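Local coordinates for protein dihydrodipicolinate synthase (Bacteroides thetaiotaomicron, PDB 4XKY) that probably uses a Schiff base with pyruvate for aldolase-type chemistry, as in the dihydrodipicolinate synthase and N-acetylneuraminate lyase family, at residues A[6-11]-A[210-215]; A[61-66]-A[93-98]; A[263-268]-A[289-294]. All coordinates share one frame; numbering follows the deposited sequence.

Contact 1: A[6-11]-A[210-215]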
ATOM      1  N   SER A   6     -29.631  15.670  -7.274  1.00 39.93           N
ATOM      2  CA  SER A   6     -28.659  16.535  -7.959  1.00 41.43           C
ATOM      3  C   SER A   6     -28.266  17.764  -7.157  1.00 40.16           C
ATOM      4  O   SER A   6     -28.904  18.108  -6.165  1.00 41.38           O
ATOM      5  CB  SER A   6     -29.232  16.985  -9.295  1.00 42.39           C
ATOM      6  OG  SER A   6     -29.599  15.848 -10.049  1.00 46.00           O
ATOM      7  N   GLY A   7     -27.210  18.430  -7.606  1.00 38.61           N
ATOM      8  CA  GLY A   7     -26.755  19.653  -6.964  1.00 37.43           C
ATOM      9  C   GLY A   7     -25.688  19.502  -5.897  1.00 34.91           C
ATOM     10  O   GLY A   7     -24.792  18.663  -5.982  1.00 35.68           O
ATOM     11  N   ILE A   8     -25.757  20.384  -4.916  1.00 33.94           N
ATOM     12  CA  ILE A   8     -24.786  20.452  -3.865  1.00 33.65           C
ATOM     13  C   ILE A   8     -25.418  19.798  -2.643  1.00 33.83           C
ATOM     14  O   ILE A   8     -26.486  20.199  -2.209  1.00 32.80           O
ATOM     15  CB  ILE A   8     -24.382  21.907  -3.557  1.00 34.52           C
ATOM     16  CG1 ILE A   8     -23.716  22.575  -4.762  1.00 33.95           C
ATOM     17  CG2 ILE A   8     -23.432  21.931  -2.367  1.00 34.31           C
ATOM     18  CD1 ILE A   8     -22.479  21.856  -5.274  1.00 32.95           C
ATOM     19  N   ILE A   9     -24.757  18.767  -2.129  1.00 33.09           N
ATOM     20  CA  ILE A   9     -25.217  18.026  -0.968  1.00 34.92           C
ATOM     21  C   ILE A   9     -24.083  18.015   0.051  1.00 33.84           C
ATOM     22  O   ILE A   9     -23.285  17.111   0.059  1.00 32.98           O
ATOM     23  CB  ILE A   9     -25.575  16.575  -1.347  1.00 38.65           C
ATOM     24  CG1 ILE A   9     -26.719  16.557  -2.362  1.00 40.17           C
ATOM     25  CG2 ILE A   9     -25.945  15.733  -0.126  1.00 40.17           C
ATOM     26  CD1 ILE A   9     -26.259  16.114  -3.720  1.00 42.95           C
ATOM     27  N   PRO A  10     -24.018  19.036   0.913  1.00 33.46           N
ATOM     28  CA  PRO A  10     -22.930  19.139   1.868  1.00 31.60           C
ATOM     29  C   PRO A  10     -22.920  17.998   2.849  1.00 30.86           C
ATOM     30  O   PRO A  10     -23.977  17.649   3.396  1.00 31.27           O
ATOM     31  CB  PRO A  10     -23.206  20.443   2.615  1.00 33.18           C
ATOM     32  CG  PRO A  10     -24.609  20.800   2.300  1.00 34.29           C
ATOM     33  CD  PRO A  10     -24.958  20.164   1.007  1.00 33.26           C
ATOM     34  N   PRO A  11     -21.736  17.408   3.053  1.00 29.60           N
ATOM     35  CA  PRO A  11     -21.483  16.520   4.161  1.00 29.07           C
ATOM     36  C   PRO A  11     -21.292  17.383   5.403  1.00 28.03           C
ATOM     37  O   PRO A  11     -20.226  17.993   5.605  1.00 26.07           O
ATOM     38  CB  PRO A  11     -20.184  15.809   3.754  1.00 28.88           C
ATOM     39  CG  PRO A  11     -19.450  16.828   2.935  1.00 29.53           C
ATOM     40  CD  PRO A  11     -20.498  17.767   2.350  1.00 29.59           C
ATOM     41  N   GLY A 210     -17.626  19.387   1.160  1.00 26.00           N
ATOM     42  CA  GLY A 210     -17.474  19.876   2.515  1.00 26.58           C
ATOM     43  C   GLY A 210     -17.351  21.374   2.667  1.00 26.75           C
ATOM     44  O   GLY A 210     -17.783  21.934   3.687  1.00 27.10           O
ATOM     45  N   GLY A 211     -16.732  22.020   1.682  1.00 26.71           N
ATOM     46  CA  GLY A 211     -16.571  23.463   1.692  1.00 28.79           C
ATOM     47  C   GLY A 211     -17.917  24.170   1.674  1.00 29.32           C
ATOM     48  O   GLY A 211     -18.016  25.352   2.030  1.00 30.67           O
ATOM     49  N   ALA A 212     -18.962  23.453   1.268  1.00 29.09           N
ATOM     50  CA  ALA A 212     -20.295  24.064   1.229  1.00 29.79           C
ATOM     51  C   ALA A 212     -20.827  24.314   2.647  1.00 30.09           C
ATOM     52  O   ALA A 212     -21.758  25.099   2.822  1.00 32.41           O
ATOM     53  CB  ALA A 212     -21.272  23.232   0.406  1.00 29.02           C
ATOM     54  N   ASN A 213     -20.260  23.653   3.657  1.00 29.17           N
ATOM     55  CA  ASN A 213     -20.558  24.028   5.044  1.00 29.23           C
ATOM     56  C   ASN A 213     -20.300  25.544   5.261  1.00 30.29           C
ATOM     57  O   ASN A 213     -21.047  26.203   5.961  1.00 30.63           O
ATOM     58  CB  ASN A 213     -19.732  23.213   6.049  1.00 29.20           C
ATOM     59  CG  ASN A 213     -20.255  21.766   6.259  1.00 29.09           C
ATOM     60  OD1 ASN A 213     -21.117  21.528   7.087  1.00 31.84           O
ATOM     61  ND2 ASN A 213     -19.674  20.809   5.565  1.00 28.64           N
ATOM     62  N   MET A 214     -19.227  26.078   4.677  1.00 29.58           N
ATOM     63  CA  MET A 214     -18.810  27.465   4.923  1.00 29.90           C
ATOM     64  C   MET A 214     -19.512  28.418   3.956  1.00 30.87           C
ATOM     65  O   MET A 214     -20.035  29.441   4.385  1.00 29.03           O
ATOM     66  CB  MET A 214     -17.296  27.668   4.732  1.00 29.95           C
ATOM     67  CG  MET A 214     -16.361  26.862   5.636  1.00 30.36           C
ATOM     68  SD  MET A 214     -14.617  27.156   5.240  1.00 32.37           S
ATOM     69  CE  MET A 214     -14.379  26.228   3.730  1.00 31.10           C
ATOM     70  N   PHE A 215     -19.510  28.062   2.664  1.00 30.65           N
ATOM     71  CA  PHE A 215     -19.921  28.961   1.566  1.00 32.61           C
ATOM     72  C   PHE A 215     -20.843  28.223   0.610  1.00 33.63           C
ATOM     73  O   PHE A 215     -20.447  27.908  -0.500  1.00 34.51           O
ATOM     74  CB  PHE A 215     -18.689  29.471   0.780  1.00 32.21           C
ATOM     75  CG  PHE A 215     -17.632  30.089   1.655  1.00 32.15           C
ATOM     76  CD1 PHE A 215     -17.920  31.214   2.410  1.00 33.00           C
ATOM     77  CD2 PHE A 215     -16.357  29.543   1.721  1.00 31.29           C
ATOM     78  CE1 PHE A 215     -16.964  31.778   3.229  1.00 32.72           C
ATOM     79  CE2 PHE A 215     -15.404  30.082   2.544  1.00 31.08           C
ATOM     80  CZ  PHE A 215     -15.705  31.209   3.295  1.00 32.40           C
TER

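Contact 2: A[61-66]-A[93-98]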
ATOM      1  N   GLU A  61     -27.694  11.144  18.149  1.00 31.84           N
ATOM      2  CA  GLU A  61     -28.126  12.514  18.377  1.00 32.53           C
ATOM      3  C   GLU A  61     -27.971  13.394  17.138  1.00 30.92           C
ATOM      4  O   GLU A  61     -28.811  14.243  16.888  1.00 30.99           O
ATOM      5  CB  GLU A  61     -27.389  13.117  19.556  1.00 34.17           C
ATOM      6  CG  GLU A  61     -27.705  12.381  20.844  1.00 39.22           C
ATOM      7  CD  GLU A  61     -27.031  12.972  22.062  1.00 44.32           C
ATOM      8  OE1 GLU A  61     -26.200  13.894  21.912  1.00 51.97           O
ATOM      9  OE2 GLU A  61     -27.316  12.483  23.173  1.00 50.19           O
ATOM     10  N   MET A  62     -26.919  13.182  16.358  1.00 28.31           N
ATOM     11  CA  MET A  62     -26.739  13.968  15.162  1.00 29.33           C
ATOM     12  C   MET A  62     -27.873  13.688  14.190  1.00 30.79           C
ATOM     13  O   MET A  62     -28.407  14.600  13.603  1.00 31.81           O
ATOM     14  CB  MET A  62     -25.412  13.669  14.488  1.00 28.96           C
ATOM     15  CG  MET A  62     -25.134  14.432  13.183  1.00 28.55           C
ATOM     16  SD  MET A  62     -25.117  16.231  13.391  1.00 27.27           S
ATOM     17  CE  MET A  62     -24.748  16.755  11.722  1.00 26.61           C
ATOM     18  N   ILE A  63     -28.204  12.414  13.997  1.00 31.76           N
ATOM     19  CA  ILE A  63     -29.296  12.033  13.130  1.00 31.84           C
ATOM     20  C   ILE A  63     -30.626  12.641  13.584  1.00 32.64           C
ATOM     21  O   ILE A  63     -31.329  13.252  12.780  1.00 31.70           O
ATOM     22  CB  ILE A  63     -29.415  10.506  13.078  1.00 31.81           C
ATOM     23  CG1 ILE A  63     -28.222   9.931  12.317  1.00 31.72           C
ATOM     24  CG2 ILE A  63     -30.713  10.051  12.406  1.00 33.56           C
ATOM     25  CD1 ILE A  63     -28.026   8.449  12.547  1.00 30.47           C
ATOM     26  N   LYS A  64     -30.969  12.443  14.858  1.00 34.77           N
ATOM     27  CA  LYS A  64     -32.233  12.932  15.405  1.00 37.71           C
ATOM     28  C   LYS A  64     -32.333  14.444  15.295  1.00 35.89           C
ATOM     29  O   LYS A  64     -33.283  14.956  14.724  1.00 36.68           O
ATOM     30  CB  LYS A  64     -32.406  12.543  16.872  1.00 42.71           C
ATOM     31  CG  LYS A  64     -32.526  11.046  17.171  1.00 47.43           C
ATOM     32  CD  LYS A  64     -33.076  10.848  18.594  1.00 52.79           C
ATOM     33  CE  LYS A  64     -32.503   9.651  19.346  1.00 55.29           C
ATOM     34  NZ  LYS A  64     -31.151   9.936  19.919  1.00 56.50           N
ATOM     35  N   ASN A  65     -31.365  15.174  15.835  1.00 33.62           N
ATOM     36  CA  ASN A  65     -31.410  16.644  15.706  1.00 32.63           C
ATOM     37  C   ASN A  65     -31.423  17.140  14.263  1.00 31.42           C
ATOM     38  O   ASN A  65     -32.117  18.108  13.957  1.00 31.67           O
ATOM     39  CB  ASN A  65     -30.265  17.318  16.470  1.00 32.65           C
ATOM     40  CG  ASN A  65     -30.514  17.355  17.947  1.00 33.60           C
ATOM     41  OD1 ASN A  65     -31.152  18.277  18.460  1.00 35.84           O
ATOM     42  ND2 ASN A  65     -30.069  16.319  18.641  1.00 34.36           N
ATOM     43  N   THR A  66     -30.646  16.514  13.369  1.00 30.84           N
ATOM     44  CA  THR A  66     -30.626  16.982  11.975  1.00 30.07           C
ATOM     45  C   THR A  66     -32.042  16.837  11.325  1.00 31.38           C
ATOM     46  O   THR A  66     -32.531  17.740  10.647  1.00 29.78           O
ATOM     47  CB  THR A  66     -29.549  16.283  11.137  1.00 30.62           C
ATOM     48  OG1 THR A  66     -28.249  16.587  11.655  1.00 28.93           O
ATOM     49  CG2 THR A  66     -29.614  16.779   9.718  1.00 31.78           C
ATOM     50  N   CYS A  93     -32.631   2.209  10.696  1.00 36.14           N
ATOM     51  CA  CYS A  93     -33.988   2.246  11.284  1.00 38.50           C
ATOM     52  C   CYS A  93     -34.266   3.533  12.068  1.00 38.93           C
ATOM     53  O   CYS A  93     -35.365   4.086  12.004  1.00 36.92           O
ATOM     54  CB  CYS A  93     -34.232   1.024  12.161  1.00 40.63           C
ATOM     55  SG  CYS A  93     -34.136  -0.496  11.171  1.00 45.32           S
ATOM     56  N   LEU A  94     -33.259   4.004  12.792  1.00 37.88           N
ATOM     57  CA  LEU A  94     -33.353   5.254  13.509  1.00 38.31           C
ATOM     58  C   LEU A  94     -33.562   6.394  12.516  1.00 37.00           C
ATOM     59  O   LEU A  94     -34.474   7.198  12.665  1.00 39.35           O
ATOM     60  CB  LEU A  94     -32.084   5.483  14.321  1.00 39.33           C
ATOM     61  CG  LEU A  94     -32.097   6.848  15.009  1.00 40.39           C
ATOM     62  CD1 LEU A  94     -32.879   6.734  16.306  1.00 42.97           C
ATOM     63  CD2 LEU A  94     -30.702   7.378  15.268  1.00 41.17           C
ATOM     64  N   ALA A  95     -32.725   6.440  11.487  1.00 35.17           N
ATOM     65  CA  ALA A  95     -32.907   7.377  10.382  1.00 34.53           C
ATOM     66  C   ALA A  95     -34.335   7.350   9.837  1.00 36.36           C
ATOM     67  O   ALA A  95     -34.970   8.406   9.731  1.00 38.66           O
ATOM     68  CB  ALA A  95     -31.905   7.111   9.267  1.00 33.01           C
ATOM     69  N   ALA A  96     -34.865   6.170   9.527  1.00 36.50           N
ATOM     70  CA  ALA A  96     -36.250   6.088   9.026  1.00 38.94           C
ATOM     71  C   ALA A  96     -37.271   6.641  10.004  1.00 39.92           C
ATOM     72  O   ALA A  96     -38.145   7.403   9.605  1.00 41.13           O
ATOM     73  CB  ALA A  96     -36.634   4.659   8.662  1.00 38.89           C
ATOM     74  N   ASP A  97     -37.189   6.238  11.267  1.00 41.64           N
ATOM     75  CA  ASP A  97     -38.161   6.695  12.277  1.00 45.55           C
ATOM     76  C   ASP A  97     -38.181   8.206  12.447  1.00 44.83           C
ATOM     77  O   ASP A  97     -39.198   8.796  12.795  1.00 44.42           O
ATOM     78  CB  ASP A  97     -37.870   6.070  13.635  1.00 48.55           C
ATOM     79  CG  ASP A  97     -38.068   4.573  13.648  1.00 53.73           C
ATOM     80  OD1 ASP A  97     -38.828   4.039  12.811  1.00 60.06           O
ATOM     81  OD2 ASP A  97     -37.454   3.918  14.506  1.00 61.46           O
ATOM     82  N   HIS A  98     -37.042   8.839  12.215  1.00 44.55           N
ATOM     83  CA  HIS A  98     -36.964  10.285  12.344  1.00 42.11           C
ATOM     84  C   HIS A  98     -37.176  11.069  11.049  1.00 41.92           C
ATOM     85  O   HIS A  98     -37.041  12.290  11.028  1.00 41.32           O
ATOM     86  CB  HIS A  98     -35.657  10.617  13.022  1.00 40.56           C
ATOM     87  CG  HIS A  98     -35.677  10.245  14.460  1.00 42.19           C
ATOM     88  ND1 HIS A  98     -36.124  11.108  15.433  1.00 44.33           N
ATOM     89  CD2 HIS A  98     -35.427   9.074  15.085  1.00 43.73           C
ATOM     90  CE1 HIS A  98     -36.073  10.509  16.608  1.00 44.70           C
ATOM     91  NE2 HIS A  98     -35.659   9.272  16.423  1.00 45.26           N
TER
HETATM   92  O   HOH W   1     -35.881  13.890  15.030  1.00 41.07           O

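Contact 3: A[263-268]-A[289-294]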
ATOM      1  N   LYS A 263     -13.632  23.246  10.428  1.00 25.41           N
ATOM      2  CA  LYS A 263     -14.298  23.554  11.688  1.00 25.43           C
ATOM      3  C   LYS A 263     -13.808  24.889  12.305  1.00 25.57           C
ATOM      4  O   LYS A 263     -14.602  25.654  12.842  1.00 25.74           O
ATOM      5  CB  LYS A 263     -14.171  22.383  12.664  1.00 24.77           C
ATOM      6  CG  LYS A 263     -15.188  21.271  12.436  1.00 24.35           C
ATOM      7  CD  LYS A 263     -15.302  20.419  13.691  1.00 24.33           C
ATOM      8  CE  LYS A 263     -16.540  19.553  13.679  1.00 24.60           C
ATOM      9  NZ  LYS A 263     -16.698  18.728  14.917  1.00 25.14           N
ATOM     10  N   CYS A 264     -12.509  25.163  12.223  1.00 25.78           N
ATOM     11  CA  CYS A 264     -11.982  26.444  12.674  1.00 26.02           C
ATOM     12  C   CYS A 264     -12.683  27.597  11.911  1.00 26.81           C
ATOM     13  O   CYS A 264     -13.208  28.561  12.515  1.00 25.58           O
ATOM     14  CB  CYS A 264     -10.480  26.481  12.453  1.00 27.09           C
ATOM     15  SG  CYS A 264      -9.720  27.950  13.128  1.00 28.35           S
ATOM     16  N   ALA A 265     -12.732  27.462  10.586  1.00 25.96           N
ATOM     17  CA  ALA A 265     -13.369  28.477   9.754  1.00 27.12           C
ATOM     18  C   ALA A 265     -14.837  28.662  10.117  1.00 27.29           C
ATOM     19  O   ALA A 265     -15.276  29.805  10.199  1.00 28.29           O
ATOM     20  CB  ALA A 265     -13.250  28.151   8.283  1.00 27.10           C
ATOM     21  N   LEU A 266     -15.565  27.558  10.322  1.00 25.75           N
ATOM     22  CA  LEU A 266     -16.979  27.604  10.725  1.00 27.16           C
ATOM     23  C   LEU A 266     -17.187  28.408  12.018  1.00 28.46           C
ATOM     24  O   LEU A 266     -18.150  29.180  12.129  1.00 30.27           O
ATOM     25  CB  LEU A 266     -17.605  26.201  10.839  1.00 25.67           C
ATOM     26  CG  LEU A 266     -17.791  25.458   9.503  1.00 26.36           C
ATOM     27  CD1 LEU A 266     -18.232  24.023   9.724  1.00 25.78           C
ATOM     28  CD2 LEU A 266     -18.760  26.116   8.529  1.00 26.61           C
ATOM     29  N   SER A 267     -16.264  28.246  12.958  1.00 27.82           N
ATOM     30  CA  SER A 267     -16.294  28.977  14.214  1.00 30.44           C
ATOM     31  C   SER A 267     -16.013  30.478  14.023  1.00 30.69           C
ATOM     32  O   SER A 267     -16.728  31.327  14.561  1.00 29.51           O
ATOM     33  CB  SER A 267     -15.305  28.368  15.210  1.00 30.48           C
ATOM     34  OG  SER A 267     -15.060  29.290  16.239  1.00 35.64           O
ATOM     35  N   LEU A 268     -14.989  30.785  13.229  1.00 30.45           N
ATOM     36  CA  LEU A 268     -14.625  32.160  12.928  1.00 31.63           C
ATOM     37  C   LEU A 268     -15.737  32.853  12.162  1.00 32.36           C
ATOM     38  O   LEU A 268     -15.979  34.032  12.338  1.00 33.07           O
ATOM     39  CB  LEU A 268     -13.331  32.198  12.126  1.00 31.44           C
ATOM     40  CG  LEU A 268     -12.068  31.952  12.950  1.00 31.19           C
ATOM     41  CD1 LEU A 268     -10.930  31.624  12.017  1.00 30.44           C
ATOM     42  CD2 LEU A 268     -11.740  33.175  13.804  1.00 32.04           C
ATOM     43  N   GLY A 289      -5.345  31.717  14.092  1.00 33.93           N
ATOM     44  CA  GLY A 289      -4.880  32.967  13.467  1.00 35.35           C
ATOM     45  C   GLY A 289      -4.607  32.849  11.975  1.00 35.09           C
ATOM     46  O   GLY A 289      -4.943  33.735  11.194  1.00 35.31           O
ATOM     47  N   LYS A 290      -3.999  31.747  11.568  1.00 34.00           N
ATOM     48  CA  LYS A 290      -3.723  31.529  10.157  1.00 33.95           C
ATOM     49  C   LYS A 290      -4.975  31.282   9.364  1.00 32.07           C
ATOM     50  O   LYS A 290      -5.067  31.681   8.211  1.00 31.98           O
ATOM     51  CB  LYS A 290      -2.826  30.324   9.952  1.00 36.13           C
ATOM     52  CG  LYS A 290      -1.397  30.545  10.385  1.00 40.96           C
ATOM     53  CD  LYS A 290      -0.531  29.408   9.884  1.00 45.17           C
ATOM     54  CE  LYS A 290       0.683  29.230  10.757  1.00 50.58           C
ATOM     55  NZ  LYS A 290       1.697  30.292  10.513  1.00 55.46           N
ATOM     56  N   ILE A 291      -5.921  30.555   9.944  1.00 29.86           N
ATOM     57  CA  ILE A 291      -7.142  30.284   9.235  1.00 28.11           C
ATOM     58  C   ILE A 291      -7.891  31.613   9.070  1.00 28.51           C
ATOM     59  O   ILE A 291      -8.403  31.872   8.019  1.00 27.78           O
ATOM     60  CB  ILE A 291      -8.016  29.215   9.945  1.00 27.09           C
ATOM     61  CG1 ILE A 291      -7.329  27.846   9.898  1.00 26.27           C
ATOM     62  CG2 ILE A 291      -9.394  29.143   9.303  1.00 26.68           C
ATOM     63  CD1 ILE A 291      -7.430  27.113   8.585  1.00 25.93           C
ATOM     64  N   TRP A 292      -7.947  32.453  10.101  1.00 30.29           N
ATOM     65  CA  TRP A 292      -8.625  33.759   9.994  1.00 32.96           C
ATOM     66  C   TRP A 292      -8.016  34.616   8.854  1.00 36.16           C
ATOM     67  O   TRP A 292      -8.742  35.157   8.011  1.00 35.95           O
ATOM     68  CB  TRP A 292      -8.595  34.489  11.348  1.00 33.07           C
ATOM     69  CG  TRP A 292      -9.175  35.887  11.348  1.00 34.15           C
ATOM     70  CD1 TRP A 292      -8.529  37.025  11.714  1.00 35.07           C
ATOM     71  CD2 TRP A 292     -10.517  36.280  11.002  1.00 34.25           C
ATOM     72  NE1 TRP A 292      -9.369  38.107  11.602  1.00 35.70           N
ATOM     73  CE2 TRP A 292     -10.593  37.681  11.155  1.00 36.10           C
ATOM     74  CE3 TRP A 292     -11.645  35.588  10.544  1.00 34.88           C
ATOM     75  CZ2 TRP A 292     -11.772  38.417  10.885  1.00 36.89           C
ATOM     76  CZ3 TRP A 292     -12.824  36.317  10.270  1.00 36.71           C
ATOM     77  CH2 TRP A 292     -12.870  37.718  10.449  1.00 36.70           C
ATOM     78  N   LYS A 293      -6.688  34.701   8.821  1.00 38.53           N
ATOM     79  CA  LYS A 293      -5.961  35.392   7.737  1.00 41.85           C
ATOM     80  C   LYS A 293      -6.343  34.853   6.371  1.00 38.63           C
ATOM     81  O   LYS A 293      -6.592  35.603   5.416  1.00 36.35           O
ATOM     82  CB  LYS A 293      -4.447  35.226   7.935  1.00 47.06           C
ATOM     83  CG  LYS A 293      -3.566  35.758   6.809  1.00 53.43           C
ATOM     84  CD  LYS A 293      -3.742  37.260   6.642  1.00 60.04           C
ATOM     85  CE  LYS A 293      -2.730  37.868   5.683  1.00 64.38           C
ATOM     86  NZ  LYS A 293      -2.379  39.231   6.164  1.00 68.58           N
ATOM     87  N   ALA A 294      -6.359  33.536   6.260  1.00 37.42           N
ATOM     88  CA  ALA A 294      -6.800  32.904   5.028  1.00 36.75           C
ATOM     89  C   ALA A 294      -8.230  33.325   4.648  1.00 36.62           C
ATOM     90  O   ALA A 294      -8.507  33.593   3.468  1.00 35.88           O
ATOM     91  CB  ALA A 294      -6.721  31.392   5.154  1.00 36.99           C
TER

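Contact 1: A[6-11]-A[210-215]
Closure of the (β/α)8 barrel sets its first strand, 7-8, beside its last, 206-207; here the first strand and the prolines after it pack against 210-215, the buried turn that follows strand 206-207 and leads to helix 216-227. Pro11 gives up the most surface. Its CG and CD rest on the backbone of Gly210, with CD 3.5 Å from Gly210 N and CG 3.7 Å from Gly210 CA. Pro11 also lies close to the side chains of Thr48 and Val208, both predicted to bind pyruvate. Ala212 points its methyl at 6-11, where CB meets Ile8 CG2 at 3.7 Å and Pro10 CB at 4.0 Å. The polar link is Asn213, whose CG lies anti to its own carbonyl carbon (chi1 -77°), and whose ND2 makes nearly straight hydrogen bonds to two carbonyl oxygens, both in the plane of its amide. An alanine here would remove both of these bonds and would probably loosen the turn as well as its hold on Pro11. Gly210 O receives ND2 at 2.9 Å on a lone pair and also accepts Asn213 N, whereas Pro11 O, likewise 2.9 Å from Asn213 ND2, is approached from above its carbonyl plane, 46° out.

Contact 2: A[61-66]-A[93-98]
Helices 56-70 and 85-97 are consecutive helices on the outside of the TIM barrel, and their segments 61-66 and 93-97 run nearly parallel, with axes 9.6 Å apart and crossing at -16°. The tightly packed, buried part is apolar and centred on Ile63. Leu94, with CG anti to its backbone N (chi1 176°), holds CD2 against the isoleucine, 3.9 Å from Ile63 CG2, and the two side chains cross obliquely. The same Ile63 CG2 methyl also bears on the neighbouring backbone, 4.0 Å from Ala95 CA. Ile63 and Ala95 are buried, and no hydrogen bond joins the two segments directly.

The solvent side is more polar, although its atoms come no less close. The aliphatic part of Lys64 crosses one face of the exposed His98 imidazole in a CH-pi contact, with Lys64 CG 3.8 Å from the ring centroid and 17° off the ring normal; Lys64 CD follows, 3.6 Å from His98 CE1. Beyond CD the lysine chain bends, leaving NZ 5.7 Å from His98 NE2. A water bridges the two segments here, donating to Lys64 O at 2.8 Å and hydrogen-bonded to His98 ND1.

Elsewhere on helix 56-70, Met62 and Thr66 pack on helix 24-36 and strand 42-44; on helix 85-97, Ala95 touches Ala100 in the loop leading to strand 102-105.

Contact 3: A[263-268]-A[289-294]
In the helical C-terminal region that follows the eight strands of the TIM barrel, helix 257-268 meets helix 285-298, the last helix of the chain. The segments 263-268 and 289-294 cross steeply, at -69°, with axes 9.6 Å apart, so contact is concentrated in a few residues around the crossing. No hydrogen bond joins the two segments, whose contact is apolar.

Leu268 contributes the most surface. Its CG lies anti to its own carbonyl carbon (chi1 -76°), which sends the branch across to the second helix. Starting at the backbone, Leu268 CB is 4.1 Å from Trp292 CE3, at the six-membered ring of the indole. At the tip the two methyls part. Leu268 CD1 lies against the backbone of the second helix, 3.6 Å from Trp292 N, and also reaches Trp292 CB. The same Leu268 CD1 is 4.0 Å from Ile291 CG2. CD2 remains with the indole, again 4.1 Å from Trp292 CE3, in an oblique approach. The leucine thus fits beside the root of the tryptophan; Trp292 is exposed, whereas Ile291 is buried.

Neighbouring residues widen the joint. Ala265 and Leu268 also touch Leu295 of the last helix, and Ser267 OG is hydrogen-bonded to NH1 of Arg288, one residue before 289-294. Deeper in, Ile291 CG2 lies 4.1 Å from Ala265 CB. The branch point of Ile291 is met by Cys264, whose SG, anti to the backbone N, lies 3.8 Å from Ile291 CB.

Overall arrangement
Along the chain, contact 2 is nested within the long loop that contact 1 closes, and contact 3 follows both. Contact 1 lies nearest the centre, joining the first strand of the barrel to the turn that follows the last; contact 2 pairs two of its outer helices, about 20 Å away between centres; contact 3 joins two helices of the C-terminal region. Contacts 2 and 3 are farthest apart, their centres about 30 Å from each other. Contacts 1 and 3 touch directly: Met214 SD is 3.5 Å from Ala265 CB, and Leu266 also packs on this turn. Helix 257-268 is thereby joined to the turn of contact 1, whose partner Pro11 lies near the predicted pyruvate-binding residues.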